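Local coordinates for iron-regulated transcriptional activator AFT2 (Saccharomyces cerevisiae, PDB 4LMG), which activates transcription of iron-regulon genes when iron is scarce, recognising the iron-responsive element 5'-CACCC-3' in their promoters through its WRKY-GCM1-fold DNA-binding domain, at a contact of chain A with DNA. Sequence-based numbering; all coordinates share one arbitrary frame.

A contact of chain A with DNA. Residues 40, 45, 47, 78, 93. With nucleotides of chain B.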
ATOM      1  N   ARG A  40       1.688   4.498  -8.607  1.00 26.20           N
ATOM      2  CA  ARG A  40       0.586   3.588  -8.878  1.00 34.73           C
ATOM      3  C   ARG A  40       0.935   2.678 -10.045  1.00 27.66           C
ATOM      4  O   ARG A  40       1.640   3.083 -10.965  1.00 30.69           O
ATOM      5  CB  ARG A  40      -0.665   4.399  -9.213  1.00 38.39           C
ATOM      6  CG  ARG A  40      -1.858   3.590  -9.676  1.00 41.48           C
ATOM      7  CD  ARG A  40      -3.011   4.512 -10.043  1.00 32.97           C
ATOM      8  NE  ARG A  40      -3.317   5.451  -8.966  1.00 42.23           N
ATOM      9  CZ  ARG A  40      -2.820   6.680  -8.878  1.00 48.40           C
ATOM     10  NH1 ARG A  40      -1.988   7.129  -9.810  1.00 43.35           N
ATOM     11  NH2 ARG A  40      -3.152   7.461  -7.859  1.00 45.82           N
ATOM     12  N   LYS A  45      -0.362  -0.083 -16.956  1.00 32.94           N
ATOM     13  CA  LYS A  45       0.009   1.303 -16.681  1.00 30.18           C
ATOM     14  C   LYS A  45       0.806   1.449 -15.391  1.00 34.25           C
ATOM     15  O   LYS A  45       0.455   0.873 -14.361  1.00 38.54           O
ATOM     16  CB  LYS A  45      -1.233   2.194 -16.611  1.00 33.14           C
ATOM     17  CG  LYS A  45      -0.934   3.620 -16.183  1.00 45.11           C
ATOM     18  CD  LYS A  45      -2.207   4.415 -15.961  1.00 54.16           C
ATOM     19  CE  LYS A  45      -3.029   3.846 -14.814  1.00 51.96           C
ATOM     20  NZ  LYS A  45      -4.308   4.590 -14.650  1.00 51.49           N
ATOM     21  N   THR A  47       2.649   4.653 -13.082  1.00 30.62           N
ATOM     22  CA  THR A  47       2.913   6.071 -12.889  1.00 32.85           C
ATOM     23  C   THR A  47       4.043   6.254 -11.886  1.00 31.60           C
ATOM     24  O   THR A  47       4.017   5.690 -10.796  1.00 35.21           O
ATOM     25  CB  THR A  47       1.667   6.817 -12.390  1.00 35.22           C
ATOM     26  OG1 THR A  47       0.628   6.718 -13.370  1.00 34.83           O
ATOM     27  CG2 THR A  47       1.988   8.283 -12.150  1.00 35.49           C
ATOM     28  N   ARG A  78       4.689   8.627 -16.889  1.00 32.63           N
ATOM     29  CA  ARG A  78       3.591   7.694 -17.099  1.00 29.73           C
ATOM     30  C   ARG A  78       3.904   6.719 -18.226  1.00 25.81           C
ATOM     31  O   ARG A  78       4.100   7.120 -19.370  1.00 28.35           O
ATOM     32  CB  ARG A  78       2.296   8.454 -17.389  1.00 43.86           C
ATOM     33  CG  ARG A  78       1.049   7.583 -17.427  1.00 57.57           C
ATOM     34  CD  ARG A  78      -0.202   8.435 -17.292  1.00 72.04           C
ATOM     35  NE  ARG A  78      -1.425   7.652 -17.426  1.00 86.91           N
ATOM     36  CZ  ARG A  78      -2.107   7.525 -18.560  1.00 96.31           C
ATOM     37  NH1 ARG A  78      -1.684   8.133 -19.661  1.00 99.29           N
ATOM     38  NH2 ARG A  78      -3.212   6.792 -18.595  1.00 95.52           N
ATOM     39  N   MET A  93       5.828  14.147 -17.755  1.00 43.49           N
ATOM     40  CA  MET A  93       4.932  15.276 -17.538  1.00 50.27           C
ATOM     41  C   MET A  93       5.513  16.216 -16.485  1.00 59.74           C
ATOM     42  O   MET A  93       6.347  15.811 -15.677  1.00 60.49           O
ATOM     43  CB  MET A  93       3.561  14.775 -17.084  1.00 58.34           C
ATOM     44  CG  MET A  93       3.002  13.649 -17.939  1.00 60.63           C
ATOM     45  SD  MET A  93       1.520  12.905 -17.235  1.00104.60           S
ATOM     46  CE  MET A  93       1.146  11.669 -18.477  1.00145.29           C
TER
ATOM     47  O5'  DA B   1      -2.084  11.106 -16.231  1.00 94.44           O
ATOM     48  C5'  DA B   1      -1.292  11.707 -15.209  1.00 91.14           C
ATOM     49  C4'  DA B   1      -1.173  10.792 -14.001  1.00 86.75           C
ATOM     50  O4'  DA B   1      -0.248  11.369 -13.048  1.00 88.65           O
ATOM     51  C3'  DA B   1      -2.454  10.591 -13.207  1.00 84.25           C
ATOM     52  O3'  DA B   1      -2.375   9.387 -12.453  1.00 78.18           O
ATOM     53  C2'  DA B   1      -2.454  11.816 -12.298  1.00 87.32           C
ATOM     54  C1'  DA B   1      -0.966  12.020 -12.018  1.00 90.85           C
ATOM     55  N9   DA B   1      -0.564  13.423 -12.007  1.00100.89           N
ATOM     56  C8   DA B   1      -0.287  14.211 -13.090  1.00103.41           C
ATOM     57  N7   DA B   1       0.052  15.439 -12.781  1.00106.06           N
ATOM     58  C5   DA B   1      -0.005  15.459 -11.397  1.00110.37           C
ATOM     59  C6   DA B   1       0.244  16.474 -10.453  1.00116.10           C
ATOM     60  N6   DA B   1       0.617  17.716 -10.786  1.00118.04           N
ATOM     61  N1   DA B   1       0.095  16.163  -9.148  1.00117.72           N
ATOM     62  C2   DA B   1      -0.277  14.919  -8.819  1.00114.93           C
ATOM     63  N3   DA B   1      -0.539  13.883  -9.613  1.00109.80           N
ATOM     64  C4   DA B   1      -0.383  14.223 -10.902  1.00107.03           C
ATOM     65  P    DA B   2      -3.143   8.068 -12.955  1.00 52.09           P
ATOM     66  OP1  DA B   2      -2.241   6.911 -12.744  1.00 41.96           O
ATOM     67  OP2  DA B   2      -3.665   8.333 -14.314  1.00 58.11           O
ATOM     68  O5'  DA B   2      -4.371   7.933 -11.927  1.00 71.71           O
ATOM     69  C5'  DA B   2      -5.033   9.099 -11.430  1.00 63.12           C
ATOM     70  C4'  DA B   2      -6.436   8.830 -10.898  1.00 49.27           C
ATOM     71  O4'  DA B   2      -7.002   7.636 -11.499  1.00 35.55           O
ATOM     72  C3'  DA B   2      -6.563   8.642  -9.390  1.00 47.10           C
ATOM     73  O3'  DA B   2      -7.766   9.255  -8.950  1.00 44.19           O
ATOM     74  C2'  DA B   2      -6.623   7.129  -9.215  1.00 40.84           C
ATOM     75  C1'  DA B   2      -7.249   6.650 -10.523  1.00 30.45           C
ATOM     76  N9   DA B   2      -6.643   5.416 -10.998  1.00 22.03           N
ATOM     77  C8   DA B   2      -5.801   5.271 -12.062  1.00 24.81           C
ATOM     78  N7   DA B   2      -5.400   4.037 -12.254  1.00 26.57           N
ATOM     79  C5   DA B   2      -6.022   3.326 -11.244  1.00 24.42           C
ATOM     80  C6   DA B   2      -6.003   1.964 -10.898  1.00 23.82           C
ATOM     81  N6   DA B   2      -5.300   1.050 -11.571  1.00 27.02           N
ATOM     82  N1   DA B   2      -6.734   1.582  -9.831  1.00 23.34           N
ATOM     83  C2   DA B   2      -7.434   2.507  -9.163  1.00 32.80           C
ATOM     84  N3   DA B   2      -7.530   3.815  -9.396  1.00 28.74           N
ATOM     85  C4   DA B   2      -6.791   4.160 -10.458  1.00 23.11           C
TER
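Lys45 and Arg40 grip the paired nucleotide DA2 of chain B at both its base and its phosphate. The terminal amine NZ of Lys45 donates a hydrogen bond to N7 on the Hoogsteen edge of the adenine, 2.7 Å away, approaching from the major-groove side; because guanine also carries N7, this bond alone would not single out adenine. The same NZ lies 3.6 Å from the phosphate oxygen OP1 of DA2, a salt bridge. Arg40 packs against a face of the base, its methylene CD over the five-membered ring, 3.4 Å from the centroid. A bend about the CG-CD bond (chi3 -52°) helps turn the guanidinium toward the backbone, where O5' of DA2 lies over one face, offset toward the rim. NH1 reaches OP1 of DA2 at 3.0 Å in a salt bridge whose hydrogen bond is weak and far from straight.

OP1 of DA2 also accepts a hydrogen bond from the Thr47 hydroxyl OG1, 2.9 Å away, so three side chains converge on this oxygen. A chi1 of -62° sets OG1 beside the backbone N and points it at the phosphate, while CG2 lies near the DA1 sugar. Farther out, the poorly ordered Arg78 and Met93 border the unpaired 5'-terminal DA1; NE of Arg78 is 3.9 Å from OP2 of DA2, at most a long, tentative salt bridge.

Lys45 and Thr47 project from strand 45-50, Arg40 from strand 40-42, and Arg78 and Met93 from strands 76-82 and 87-93, placing the DNA backbone across the β-strands of the WRKY-GCM1 domain.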